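Local coordinates for CELL WALL surface anchor family protein (Streptococcus pneumoniae, PDB 2X9Z), which forms the repeating backbone subunit of the pneumococcal surface pilus and thereby probably contributes to cell adhesion, at residues K2-K7 and V39-A44; G60-K65 and T119-A124; N151-N156 and T213-V218; D158-K163 and A235-V240. The protein carries 1 engineered substitution. All coordinates share one frame; numbering follows the deposited sequence.

Overall arrangement
The contacts form two groups. Contacts 1 and 2 share one five-stranded antiparallel sheet: strand 4-9 pairs with 33-42 in contact 1, strand 110-120 with 61-72 in contact 2, and 33-42 and 110-120 are neighbours, though the two centres are 28 Å apart. Contacts 3 and 4 lie later in the chain; their centres are 8 Å apart, their segments alternate in sequence, and the two touch, Lys152 O lying 2.8 Å from Gly236 N, a probable hydrogen bond. Along the chain contact 1 closes first and contact 2 next; contacts 1 and 3, centres about 30 Å apart, lie on opposite sides of the chain's centre. Each group holds a lysine-asparagine covalent link, consistent with a reinforced pilin.

Contact 1 of 4, residues K2-K7 and V39-A44; sequences KPKIDK and VTKIPA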
loop_
_atom_site.group_PDB
_atom_site.type_symbol
_atom_site.label_atom_id
_atom_site.label_comp_id
_atom_site.label_asym_id
_atom_site.label_seq_id
_atom_site.Cartn_x
_atom_site.Cartn_y
_atom_site.Cartn_z
ATOM N N LYS A 2 8.109 -12.219 12.728
ATOM C CA LYS A 2 7.424 -11.237 11.900
ATOM C C LYS A 2 6.377 -11.874 10.997
ATOM O O LYS A 2 6.529 -13.011 10.552
ATOM C CB LYS A 2 8.439 -10.481 11.045
ATOM C CG LYS A 2 9.389 -9.608 11.851
ATOM C CD LYS A 2 10.775 -9.535 11.223
ATOM C CE LYS A 2 10.735 -9.046 9.783
ATOM N NZ LYS A 2 10.350 -10.119 8.822
ATOM N N PRO A 3 5.300 -11.135 10.718
ATOM C CA PRO A 3 4.359 -11.599 9.697
ATOM C C PRO A 3 5.022 -11.529 8.320
ATOM O O PRO A 3 6.032 -10.838 8.161
ATOM C CB PRO A 3 3.195 -10.610 9.818
ATOM C CG PRO A 3 3.773 -9.368 10.425
ATOM C CD PRO A 3 5.006 -9.772 11.198
ATOM N N LYS A 4 4.478 -12.261 7.354
ATOM C CA LYS A 4 5.010 -12.276 5.993
ATOM C C LYS A 4 3.879 -12.017 5.021
ATOM O O LYS A 4 2.733 -12.338 5.311
ATOM C CB LYS A 4 5.653 -13.630 5.689
ATOM C CG LYS A 4 6.838 -13.969 6.590
ATOM C CD LYS A 4 7.512 -15.269 6.166
ATOM C CE LYS A 4 6.552 -16.442 6.227
ATOM N NZ LYS A 4 6.121 -16.754 7.614
ATOM N N ILE A 5 4.195 -11.442 3.866
ATOM C CA ILE A 5 3.158 -11.080 2.903
ATOM C C ILE A 5 3.627 -11.237 1.468
ATOM O O ILE A 5 4.815 -11.123 1.181
ATOM C CB ILE A 5 2.683 -9.623 3.130
ATOM C CG1 ILE A 5 1.417 -9.314 2.328
ATOM C CG2 ILE A 5 3.798 -8.636 2.812
ATOM C CD1 ILE A 5 0.726 -8.054 2.789
ATOM N N ASP A 6 2.683 -11.518 0.580
ATOM C CA ASP A 6 2.962 -11.483 -0.841
ATOM C C ASP A 6 1.713 -11.009 -1.571
ATOM O O ASP A 6 0.587 -11.206 -1.095
ATOM C CB ASP A 6 3.374 -12.860 -1.348
ATOM C CG ASP A 6 3.900 -12.818 -2.776
ATOM O OD1 ASP A 6 4.543 -11.811 -3.163
ATOM O OD2 ASP A 6 3.670 -13.793 -3.519
ATOM N N LYS A 7 1.921 -10.366 -2.712
ATOM C CA LYS A 7 0.829 -9.957 -3.566
ATOM C C LYS A 7 1.096 -10.437 -4.980
ATOM O O LYS A 7 2.202 -10.280 -5.497
ATOM C CB LYS A 7 0.684 -8.444 -3.573
ATOM C CG LYS A 7 -0.424 -8.010 -4.482
ATOM C CD LYS A 7 -0.531 -6.531 -4.599
ATOM C CE LYS A 7 -1.750 -6.232 -5.424
ATOM N NZ LYS A 7 -2.135 -4.834 -5.271
ATOM N N VAL A 39 -1.743 -12.401 0.205
ATOM C CA VAL A 39 -1.679 -13.473 1.188
ATOM C C VAL A 39 -0.724 -13.066 2.307
ATOM O O VAL A 39 0.416 -12.661 2.037
ATOM C CB VAL A 39 -1.205 -14.798 0.548
ATOM C CG1 VAL A 39 -0.981 -15.853 1.610
ATOM C CG2 VAL A 39 -2.212 -15.277 -0.503
ATOM N N THR A 40 -1.199 -13.152 3.549
ATOM C CA THR A 40 -0.420 -12.731 4.711
ATOM C C THR A 40 -0.368 -13.854 5.733
ATOM O O THR A 40 -1.388 -14.471 6.043
ATOM C CB THR A 40 -1.039 -11.474 5.367
ATOM O OG1 THR A 40 -1.241 -10.477 4.359
ATOM C CG2 THR A 40 -0.122 -10.917 6.447
ATOM N N LYS A 41 0.830 -14.126 6.238
ATOM C CA LYS A 41 1.024 -15.127 7.272
ATOM C C LYS A 41 1.253 -14.422 8.598
ATOM O O LYS A 41 2.202 -13.655 8.743
ATOM C CB LYS A 41 2.247 -15.991 6.957
ATOM C CG LYS A 41 2.197 -16.697 5.625
ATOM C CD LYS A 41 1.243 -17.867 5.638
ATOM C CE LYS A 41 1.305 -18.618 4.313
ATOM N NZ LYS A 41 0.364 -19.775 4.272
ATOM N N ILE A 42 0.381 -14.689 9.558
ATOM C CA ILE A 42 0.493 -14.106 10.885
ATOM C C ILE A 42 1.018 -15.181 11.827
ATOM O O ILE A 42 0.498 -16.294 11.849
ATOM C CB ILE A 42 -0.876 -13.561 11.345
ATOM C CG1 ILE A 42 -1.277 -12.385 10.439
ATOM C CG2 ILE A 42 -0.861 -13.159 12.827
ATOM C CD1 ILE A 42 -2.606 -11.774 10.763
ATOM N N PRO A 43 2.078 -14.863 12.584
ATOM C CA PRO A 43 2.742 -15.875 13.414
ATOM C C PRO A 43 1.853 -16.391 14.551
ATOM O O PRO A 43 0.909 -15.720 14.973
ATOM C CB PRO A 43 3.952 -15.121 13.991
ATOM C CG PRO A 43 4.099 -13.895 13.167
ATOM C CD PRO A 43 2.724 -13.547 12.695
ATOM N N ALA A 44 2.151 -17.588 15.042
ATOM C CA ALA A 44 1.500 -18.088 16.255
ATOM C C ALA A 44 1.684 -17.120 17.429
ATOM O O ALA A 44 2.706 -16.428 17.532
ATOM C CB ALA A 44 2.034 -19.467 16.617
HETATM O O HOH W 1 4.610 -15.191 9.884
#
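Ile5 and Thr40 face each other as a non-hydrogen-bonded antiparallel pair, CA to CA 4.3 Å, flanked by the hydrogen-bonded pairs Lys4 with Lys41 and Asp6 with Val39. The axes of the short strand segments are antiparallel, 174° between their directions, and the shortest bond between the strands joins Lys41 N to Lys4 O at 2.8 Å. Followed outward, Ile5 starts with CB beside the Val39 carbonyl. CG1 is anti to the backbone N (chi1 -169°), which brings it to 3.5 Å from both Val39 O and Thr40 OG1. CD1 ends 3.5 Å from the same OG1. The Thr40 hydroxyl is hydrogen-bonded to Trp53 NE1, and the isoleucine carbons pack against it; Ile5 also touches Phe136 of strand 130-139. On the other face the Lys4 chain bends at chi3 and chi4 and sets NZ 4.0 Å from Lys41 CB. There NZ forms a salt bridge with Glu109 and a hydrogen bond of 3.1 Å to water 1, which lies close to the carbonyls of Lys2 and Lys41. Beyond the strands, Pro3 CB packs on Pro43 CD at 4.1 Å. One residue past Asp6, Lys7 NZ is joined to Asn132 CG, an isopeptide bond. Strand 4-9 is thus held by backbone bonds to 33-42 and a covalent link to strand 130-139, with a salt bridge and a water on the Lys4 face.

Contact 2 of 4, residues G60-K65 and T119-A124; sequences GLAFNK and TLNDKA
Asn121 lays its amide against the peptide of Gly60 where strand 110-120 of the pilin's five-stranded sheet ends in a type I turn, Asn121 to Ala124, beside the start of its antiparallel neighbour 61-72. Its CG lies between the backbone N and the carbonyl carbon (chi1 64°), which carries the amide over the Gly60 carbonyl group: ND2 comes 3.4 Å from Gly60 C and donates to Glu59 O, while OD1 accepts from Lys123 N at 2.8 Å, an Asx turn. The backbone of Asn121 closes the same corner, N to Gly60 O at 2.9 Å. Gly60 CA lies 4.1 Å from Ala124 N. Leu61 and Leu120 project from one face of the sheet, their methyls CD2 and CD1 4.3 Å apart; Leu120 CD1 also approaches Gly60 O. Ala62 and Thr119 project from the other and form the hydrogen-bonded pair, with bonds in both directions between their backbones. Farther along, the side chain of Asn64 crosses that of Thr119 at about a right angle. On the Ala62 face, the alanine CB lies 3.7 Å from Asn121 ND2.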
loop_
_atom_site.group_PDB
_atom_site.type_symbol
_atom_site.label_atom_id
_atom_site.label_comp_id
_atom_site.label_asym_id
_atom_site.label_seq_id
_atom_site.Cartn_x
_atom_site.Cartn_y
_atom_site.Cartn_z
ATOM N N GLY A 60 -4.372 3.128 -14.930
ATOM C CA GLY A 60 -4.753 2.212 -15.995
ATOM C C GLY A 60 -5.448 0.964 -15.484
ATOM O O GLY A 60 -5.938 0.155 -16.272
ATOM N N LEU A 61 -5.465 0.792 -14.165
ATOM C CA LEU A 61 -6.224 -0.289 -13.540
ATOM C C LEU A 61 -7.386 0.284 -12.749
ATOM O O LEU A 61 -7.184 0.962 -11.746
ATOM C CB LEU A 61 -5.333 -1.103 -12.602
ATOM C CG LEU A 61 -4.314 -2.031 -13.247
ATOM C CD1 LEU A 61 -3.250 -2.408 -12.232
ATOM C CD2 LEU A 61 -5.003 -3.270 -13.815
ATOM N N ALA A 62 -8.603 0.006 -13.195
ATOM C CA ALA A 62 -9.789 0.454 -12.474
ATOM C C ALA A 62 -10.163 -0.578 -11.424
ATOM O O ALA A 62 -10.629 -1.668 -11.753
ATOM C CB ALA A 62 -10.958 0.674 -13.428
ATOM N N PHE A 63 -9.959 -0.235 -10.159
ATOM C CA PHE A 63 -10.378 -1.099 -9.059
ATOM C C PHE A 63 -11.860 -1.462 -9.191
ATOM O O PHE A 63 -12.693 -0.585 -9.402
ATOM C CB PHE A 63 -10.122 -0.412 -7.716
ATOM C CG PHE A 63 -10.662 -1.176 -6.540
ATOM C CD1 PHE A 63 -10.238 -2.472 -6.283
ATOM C CD2 PHE A 63 -11.616 -0.611 -5.712
ATOM C CE1 PHE A 63 -10.751 -3.189 -5.212
ATOM C CE2 PHE A 63 -12.130 -1.320 -4.634
ATOM C CZ PHE A 63 -11.699 -2.612 -4.390
ATOM N N ASN A 64 -12.186 -2.750 -9.087
ATOM C CA ASN A 64 -13.579 -3.186 -9.196
ATOM C C ASN A 64 -14.257 -3.234 -7.823
ATOM O O ASN A 64 -14.105 -4.198 -7.052
ATOM C CB ASN A 64 -13.677 -4.554 -9.889
ATOM C CG ASN A 64 -13.240 -4.511 -11.345
ATOM O OD1 ASN A 64 -13.302 -3.469 -11.997
ATOM N ND2 ASN A 64 -12.805 -5.653 -11.862
ATOM N N LYS A 65 -15.004 -2.186 -7.507
ATOM C CA LYS A 65 -15.667 -2.128 -6.209
ATOM C C LYS A 65 -16.641 -3.281 -6.038
ATOM O O LYS A 65 -17.314 -3.681 -6.987
ATOM C CB LYS A 65 -16.395 -0.800 -6.033
ATOM C CG LYS A 65 -15.472 0.404 -6.025
ATOM C CD LYS A 65 -16.278 1.672 -5.858
ATOM C CE LYS A 65 -15.383 2.884 -5.739
ATOM N NZ LYS A 65 -16.228 4.103 -5.622
ATOM N N THR A 119 -9.916 -3.767 -13.534
ATOM C CA THR A 119 -10.101 -3.841 -14.974
ATOM C C THR A 119 -9.069 -2.972 -15.671
ATOM O O THR A 119 -8.904 -1.804 -15.324
ATOM C CB THR A 119 -11.499 -3.334 -15.350
ATOM O OG1 THR A 119 -12.478 -4.104 -14.651
ATOM C CG2 THR A 119 -11.744 -3.461 -16.844
ATOM N N LEU A 120 -8.372 -3.530 -16.654
ATOM C CA LEU A 120 -7.457 -2.724 -17.452
ATOM C C LEU A 120 -8.282 -1.774 -18.318
ATOM O O LEU A 120 -9.169 -2.208 -19.049
ATOM C CB LEU A 120 -6.544 -3.602 -18.316
ATOM C CG LEU A 120 -5.386 -2.892 -19.023
ATOM C CD1 LEU A 120 -4.395 -2.346 -18.008
ATOM C CD2 LEU A 120 -4.691 -3.825 -20.000
ATOM N N ASN A 121 -8.014 -0.478 -18.220
ATOM C CA ASN A 121 -8.842 0.509 -18.910
ATOM C C ASN A 121 -8.087 1.290 -19.984
ATOM O O ASN A 121 -6.886 1.106 -20.169
ATOM C CB ASN A 121 -9.508 1.451 -17.903
ATOM C CG ASN A 121 -8.503 2.290 -17.141
ATOM O OD1 ASN A 121 -7.646 2.929 -17.743
ATOM N ND2 ASN A 121 -8.589 2.279 -15.809
ATOM N N ASP A 122 -8.799 2.161 -20.692
ATOM C CA ASP A 122 -8.225 2.849 -21.851
ATOM C C ASP A 122 -7.258 3.984 -21.506
ATOM O O ASP A 122 -6.792 4.701 -22.394
ATOM C CB ASP A 122 -9.316 3.326 -22.825
ATOM C CG ASP A 122 -10.296 4.299 -22.192
ATOM O OD1 ASP A 122 -10.031 4.784 -21.073
ATOM O OD2 ASP A 122 -11.339 4.584 -22.828
ATOM N N LYS A 123 -6.953 4.144 -20.222
ATOM C CA LYS A 123 -5.920 5.091 -19.814
ATOM C C LYS A 123 -4.549 4.436 -19.898
ATOM O O LYS A 123 -3.527 5.118 -19.861
ATOM C CB LYS A 123 -6.154 5.604 -18.392
ATOM C CG LYS A 123 -7.479 6.295 -18.176
ATOM C CD LYS A 123 -7.544 6.881 -16.781
ATOM C CE LYS A 123 -8.942 7.360 -16.441
ATOM N NZ LYS A 123 -8.982 7.980 -15.088
ATOM N N ALA A 124 -4.529 3.110 -20.003
ATOM C CA ALA A 124 -3.269 2.396 -20.164
ATOM C C ALA A 124 -2.606 2.837 -21.460
ATOM O O ALA A 124 -3.282 3.104 -22.457
ATOM C CB ALA A 124 -3.493 0.900 -20.168
#

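Contact 3 of 4, residues N151-N156 and T213-V218; sequences NKPNEN and TEYKFV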
loop_
_atom_site.group_PDB
_atom_site.type_symbol
_atom_site.label_atom_id
_atom_site.label_comp_id
_atom_site.label_asym_id
_atom_site.label_seq_id
_atom_site.Cartn_x
_atom_site.Cartn_y
_atom_site.Cartn_z
ATOM N N ASN A 151 0.576 9.673 -7.505
ATOM C CA ASN A 151 0.132 10.940 -8.082
ATOM C C ASN A 151 1.036 11.365 -9.222
ATOM O O ASN A 151 2.214 11.006 -9.263
ATOM C CB ASN A 151 0.105 12.041 -7.018
ATOM C CG ASN A 151 -0.795 13.223 -7.392
ATOM O OD1 ASN A 151 -1.524 13.187 -8.389
ATOM N ND2 ASN A 151 -0.747 14.279 -6.579
ATOM N N LYS A 152 0.478 12.132 -10.146
ATOM C CA LYS A 152 1.273 12.750 -11.191
ATOM C C LYS A 152 1.846 14.061 -10.673
ATOM O O LYS A 152 1.312 14.642 -9.723
ATOM C CB LYS A 152 0.405 13.003 -12.421
ATOM C CG LYS A 152 -0.027 11.732 -13.123
ATOM C CD LYS A 152 -0.941 12.008 -14.301
ATOM C CE LYS A 152 -1.454 10.703 -14.883
ATOM N NZ LYS A 152 -2.425 10.919 -15.986
ATOM N N PRO A 153 2.951 14.520 -11.274
ATOM C CA PRO A 153 3.437 15.869 -10.983
ATOM C C PRO A 153 2.442 16.882 -11.530
ATOM O O PRO A 153 1.510 16.488 -12.240
ATOM C CB PRO A 153 4.746 15.960 -11.786
ATOM C CG PRO A 153 5.075 14.555 -12.194
ATOM C CD PRO A 153 3.767 13.844 -12.295
ATOM N N ASN A 154 2.629 18.162 -11.224
ATOM C CA ASN A 154 1.831 19.190 -11.884
ATOM C C ASN A 154 2.325 19.421 -13.307
ATOM O O ASN A 154 3.281 18.776 -13.747
ATOM C CB ASN A 154 1.793 20.493 -11.075
ATOM C CG ASN A 154 3.163 21.114 -10.882
ATOM O OD1 ASN A 154 4.054 20.969 -11.715
ATOM N ND2 ASN A 154 3.330 21.828 -9.777
ATOM N N GLU A 155 1.672 20.329 -14.025
ATOM C CA GLU A 155 2.011 20.569 -15.429
ATOM C C GLU A 155 3.465 20.995 -15.636
ATOM O O GLU A 155 4.010 20.847 -16.730
ATOM C CB GLU A 155 1.071 21.607 -16.048
ATOM C CG GLU A 155 -0.376 21.158 -16.144
ATOM C CD GLU A 155 -1.117 21.829 -17.283
ATOM O OE1 GLU A 155 -0.452 22.332 -18.212
ATOM O OE2 GLU A 155 -2.366 21.847 -17.254
ATOM N N ASN A 156 4.092 21.529 -14.591
ATOM C CA ASN A 156 5.476 21.982 -14.688
ATOM C C ASN A 156 6.490 20.899 -14.341
ATOM O O ASN A 156 7.693 21.137 -14.380
ATOM C CB ASN A 156 5.718 23.206 -13.805
ATOM C CG ASN A 156 4.721 24.313 -14.058
ATOM O OD1 ASN A 156 3.945 24.673 -13.173
ATOM N ND2 ASN A 156 4.737 24.866 -15.265
ATOM N N THR A 213 3.392 10.647 -15.813
ATOM C CA THR A 213 3.768 9.451 -15.073
ATOM C C THR A 213 3.297 9.571 -13.625
ATOM O O THR A 213 3.377 10.646 -13.031
ATOM C CB THR A 213 5.298 9.231 -15.119
ATOM O OG1 THR A 213 5.704 9.000 -16.473
ATOM C CG2 THR A 213 5.703 8.035 -14.279
ATOM N N GLU A 214 2.784 8.480 -13.062
ATOM C CA GLU A 214 2.429 8.461 -11.644
ATOM C C GLU A 214 3.606 8.025 -10.798
ATOM O O GLU A 214 4.271 7.041 -11.120
ATOM C CB GLU A 214 1.254 7.522 -11.400
ATOM C CG GLU A 214 -0.055 8.069 -11.887
ATOM C CD GLU A 214 -1.200 7.152 -11.545
ATOM O OE1 GLU A 214 -1.363 6.132 -12.236
ATOM O OE2 GLU A 214 -1.922 7.441 -10.576
ATOM N N TYR A 215 3.846 8.759 -9.712
ATOM C CA TYR A 215 4.930 8.458 -8.791
ATOM C C TYR A 215 4.384 8.308 -7.380
ATOM O O TYR A 215 3.243 8.664 -7.101
ATOM C CB TYR A 215 5.958 9.591 -8.771
ATOM C CG TYR A 215 6.585 9.929 -10.104
ATOM C CD1 TYR A 215 7.796 9.367 -10.486
ATOM C CD2 TYR A 215 5.982 10.837 -10.964
ATOM C CE1 TYR A 215 8.379 9.685 -11.703
ATOM C CE2 TYR A 215 6.556 11.163 -12.180
ATOM C CZ TYR A 215 7.758 10.586 -12.544
ATOM O OH TYR A 215 8.335 10.911 -13.748
ATOM N N LYS A 216 5.215 7.787 -6.488
ATOM C CA LYS A 216 4.837 7.675 -5.086
ATOM C C LYS A 216 6.057 7.981 -4.228
ATOM O O LYS A 216 7.162 7.548 -4.553
ATOM C CB LYS A 216 4.299 6.270 -4.780
ATOM C CG LYS A 216 5.250 5.129 -5.145
ATOM C CD LYS A 216 4.619 3.741 -4.945
ATOM C CE LYS A 216 5.628 2.632 -5.243
ATOM N NZ LYS A 216 5.036 1.266 -5.189
ATOM N N PHE A 217 5.867 8.739 -3.146
ATOM C CA PHE A 217 6.913 8.893 -2.138
ATOM C C PHE A 217 6.749 7.754 -1.139
ATOM O O PHE A 217 5.707 7.654 -0.475
ATOM C CB PHE A 217 6.798 10.219 -1.373
ATOM C CG PHE A 217 7.200 11.435 -2.161
ATOM C CD1 PHE A 217 8.539 11.753 -2.358
ATOM C CD2 PHE A 217 6.234 12.292 -2.662
ATOM C CE1 PHE A 217 8.903 12.893 -3.065
ATOM C CE2 PHE A 217 6.588 13.430 -3.364
ATOM C CZ PHE A 217 7.923 13.730 -3.571
ATOM N N VAL A 218 7.766 6.908 -1.014
ATOM C CA VAL A 218 7.725 5.824 -0.041
ATOM C C VAL A 218 8.636 6.196 1.128
ATOM O O VAL A 218 9.848 6.326 0.967
ATOM C CB VAL A 218 8.171 4.476 -0.665
ATOM C CG1 VAL A 218 7.968 3.343 0.319
ATOM C CG2 VAL A 218 7.421 4.201 -1.975
#
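Two torsions carry the Tyr215 ring to Pro153: chi1 of -58°, with CG anti to the carbonyl carbon, and chi2 of -94°, which stands the ring across the side-chain plane. The tyrosine and proline side chains meet at about a right angle. Pro153 CG lies 3.7 Å from Tyr215 CE2, and Pro153 CD sits at the ring edge, in its plane. Thr213 CG2 covers one face of the ring, 3.7 Å above it but displaced toward the rim, and the phenol OH is hydrogen-bonded to Asp210 N. The backbones form a single antiparallel bridge between Asn151 and Tyr215. Asn151 N donates to Tyr215 O at 2.9 Å, and Tyr215 N to Asn151 O at 2.8 Å; the second bond is almost straight, 177° at the hydrogen, yet its donor stands above the carbonyl plane. In this way the loop between strands 130-139 and 159-166 lies against strand 215-219, an outermost strand of a three-stranded antiparallel sheet in the second of two regions with Cna-B-like sequence. Alongside, Lys152 and Glu214 touch by their aliphatic stems, CG to CG 3.9 Å, their chains crossing at a slant. Their charged ends do not meet, NZ and OE1 being 6.2 Å apart: Lys152 NZ forms a salt bridge with Glu59, and Glu214 OE1 accepts a hydrogen bond from the backbone N of Glu59.

Contact 4 of 4, residues D158-K163 and A235-V240; sequences DLTLTK and AGEIAV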
loop_
_atom_site.group_PDB
_atom_site.type_symbol
_atom_site.label_atom_id
_atom_site.label_comp_id
_atom_site.label_asym_id
_atom_site.label_seq_id
_atom_site.Cartn_x
_atom_site.Cartn_y
_atom_site.Cartn_z
ATOM N N ASP A 158 6.641 19.407 -11.392
ATOM C CA ASP A 158 6.952 19.488 -9.966
ATOM C C ASP A 158 6.036 18.597 -9.135
ATOM O O ASP A 158 4.836 18.488 -9.407
ATOM C CB ASP A 158 6.853 20.935 -9.476
ATOM C CG ASP A 158 7.950 21.822 -10.042
ATOM O OD1 ASP A 158 9.093 21.343 -10.191
ATOM O OD2 ASP A 158 7.670 23.004 -10.334
ATOM N N LEU A 159 6.613 17.969 -8.117
ATOM C CA LEU A 159 5.836 17.166 -7.179
ATOM C C LEU A 159 6.307 17.446 -5.753
ATOM O O LEU A 159 7.469 17.203 -5.416
ATOM C CB LEU A 159 5.955 15.676 -7.501
ATOM C CG LEU A 159 5.148 14.663 -6.678
ATOM C CD1 LEU A 159 3.655 15.006 -6.630
ATOM C CD2 LEU A 159 5.364 13.268 -7.234
ATOM N N THR A 160 5.404 17.981 -4.939
ATOM C CA THR A 160 5.727 18.424 -3.588
ATOM C C THR A 160 5.144 17.509 -2.515
ATOM O O THR A 160 3.954 17.183 -2.524
ATOM C CB THR A 160 5.231 19.863 -3.344
ATOM O OG1 THR A 160 5.863 20.744 -4.278
ATOM C CG2 THR A 160 5.555 20.318 -1.924
ATOM N N LEU A 161 6.006 17.109 -1.589
ATOM C CA LEU A 161 5.621 16.339 -0.418
ATOM C C LEU A 161 5.469 17.278 0.781
ATOM O O LEU A 161 6.362 18.090 1.053
ATOM C CB LEU A 161 6.712 15.308 -0.142
ATOM C CG LEU A 161 6.639 14.483 1.135
ATOM C CD1 LEU A 161 5.449 13.571 1.100
ATOM C CD2 LEU A 161 7.915 13.679 1.294
ATOM N N THR A 162 4.335 17.180 1.476
ATOM C CA THR A 162 4.124 17.917 2.723
ATOM C C THR A 162 3.938 16.902 3.847
ATOM O O THR A 162 3.193 15.940 3.703
ATOM C CB THR A 162 2.887 18.839 2.649
ATOM O OG1 THR A 162 3.044 19.777 1.578
ATOM C CG2 THR A 162 2.690 19.609 3.955
ATOM N N LYS A 163 4.627 17.118 4.960
ATOM C CA LYS A 163 4.588 16.180 6.073
ATOM C C LYS A 163 4.108 16.860 7.352
ATOM O O LYS A 163 4.475 18.004 7.630
ATOM C CB LYS A 163 5.972 15.578 6.290
ATOM C CG LYS A 163 5.985 14.348 7.162
ATOM C CD LYS A 163 7.384 13.779 7.236
ATOM C CE LYS A 163 7.354 12.439 7.864
ATOM N NZ LYS A 163 6.662 12.610 9.169
ATOM N N ALA A 235 -2.893 17.284 -8.611
ATOM C CA ALA A 235 -1.656 16.912 -9.291
ATOM C C ALA A 235 -0.503 17.738 -8.722
ATOM O O ALA A 235 -0.643 18.937 -8.495
ATOM C CB ALA A 235 -1.782 17.127 -10.792
ATOM N N GLY A 236 0.623 17.087 -8.463
ATOM C CA GLY A 236 1.796 17.783 -7.959
ATOM C C GLY A 236 1.875 17.943 -6.448
ATOM O O GLY A 236 2.803 18.578 -5.962
ATOM N N GLU A 237 0.924 17.370 -5.706
ATOM C CA GLU A 237 0.934 17.439 -4.238
ATOM C C GLU A 237 0.667 16.073 -3.607
ATOM O O GLU A 237 -0.288 15.385 -3.972
ATOM C CB GLU A 237 -0.110 18.437 -3.713
ATOM C CG GLU A 237 -0.097 19.826 -4.353
ATOM C CD GLU A 237 1.105 20.685 -3.960
ATOM O OE1 GLU A 237 1.725 20.437 -2.901
ATOM O OE2 GLU A 237 1.424 21.629 -4.715
ATOM N N ILE A 238 1.509 15.696 -2.651
ATOM C CA ILE A 238 1.309 14.495 -1.843
ATOM C C ILE A 238 1.512 14.882 -0.384
ATOM O O ILE A 238 2.476 15.589 -0.068
ATOM C CB ILE A 238 2.299 13.381 -2.241
ATOM C CG1 ILE A 238 1.849 12.712 -3.543
ATOM C CG2 ILE A 238 2.474 12.344 -1.125
ATOM C CD1 ILE A 238 2.823 11.688 -4.074
ATOM N N ALA A 239 0.606 14.447 0.492
ATOM C CA ALA A 239 0.696 14.753 1.918
ATOM C C ALA A 239 0.804 13.469 2.730
ATOM O O ALA A 239 0.140 12.468 2.440
ATOM C CB ALA A 239 -0.512 15.568 2.380
ATOM N N VAL A 240 1.648 13.510 3.755
ATOM C CA VAL A 240 1.838 12.375 4.645
ATOM C C VAL A 240 1.761 12.851 6.094
ATOM O O VAL A 240 2.302 13.909 6.438
ATOM C CB VAL A 240 3.200 11.700 4.405
ATOM C CG1 VAL A 240 3.357 10.462 5.281
ATOM C CG2 VAL A 240 3.350 11.325 2.936
HETATM O O HOH W 2 2.124 18.728 -0.833
HETATM O O HOH W 3 4.479 20.943 -6.584
#
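Leu159 puts its CD1 methyl directly over Gly236, 3.4 Å from the glycine C, where no side chain stands. With CG anti to the backbone N (chi1 -177°) the branch turns toward the partner strand, and CD1 also reaches Ile238 CG1 at 4.2 Å. Gly236 CA lies 3.4 Å from Asp158 O. Next along, Leu161 CD1 forms the bump that enters the groove between two side chains of the neighbouring strand. It packs against Ile238 CG2 at 3.9 Å and comes near Val240 CG2, this second contact being read from one of two conformers. The other face is polar and hydrated. Thr160 and Glu237 lie side by side, pointing the same way, with OE1 3.6 Å from Thr160 CB. Water 2 connects Glu237 OE1 at 2.7 Å with Thr162 OG1, and water 3 joins Thr160 OG1 to Gly236 O. The strands are parallel, the axes of their short segments 20° apart, and pair residue for residue from Thr160 with Glu237 to Lys163 with Val240. Lys163 at the far end is bonded covalently to Asn242, an isopeptide link between these strands. In the four-stranded mixed sheet, strand 159-166 lies between 203-206 and 237-243; Thr205 is hydrogen-bonded to Thr160 through the two hydroxyls, and Phe217, from strand 215-219 of the three-stranded sheet, packs on Leu159, Leu161 and Ile238.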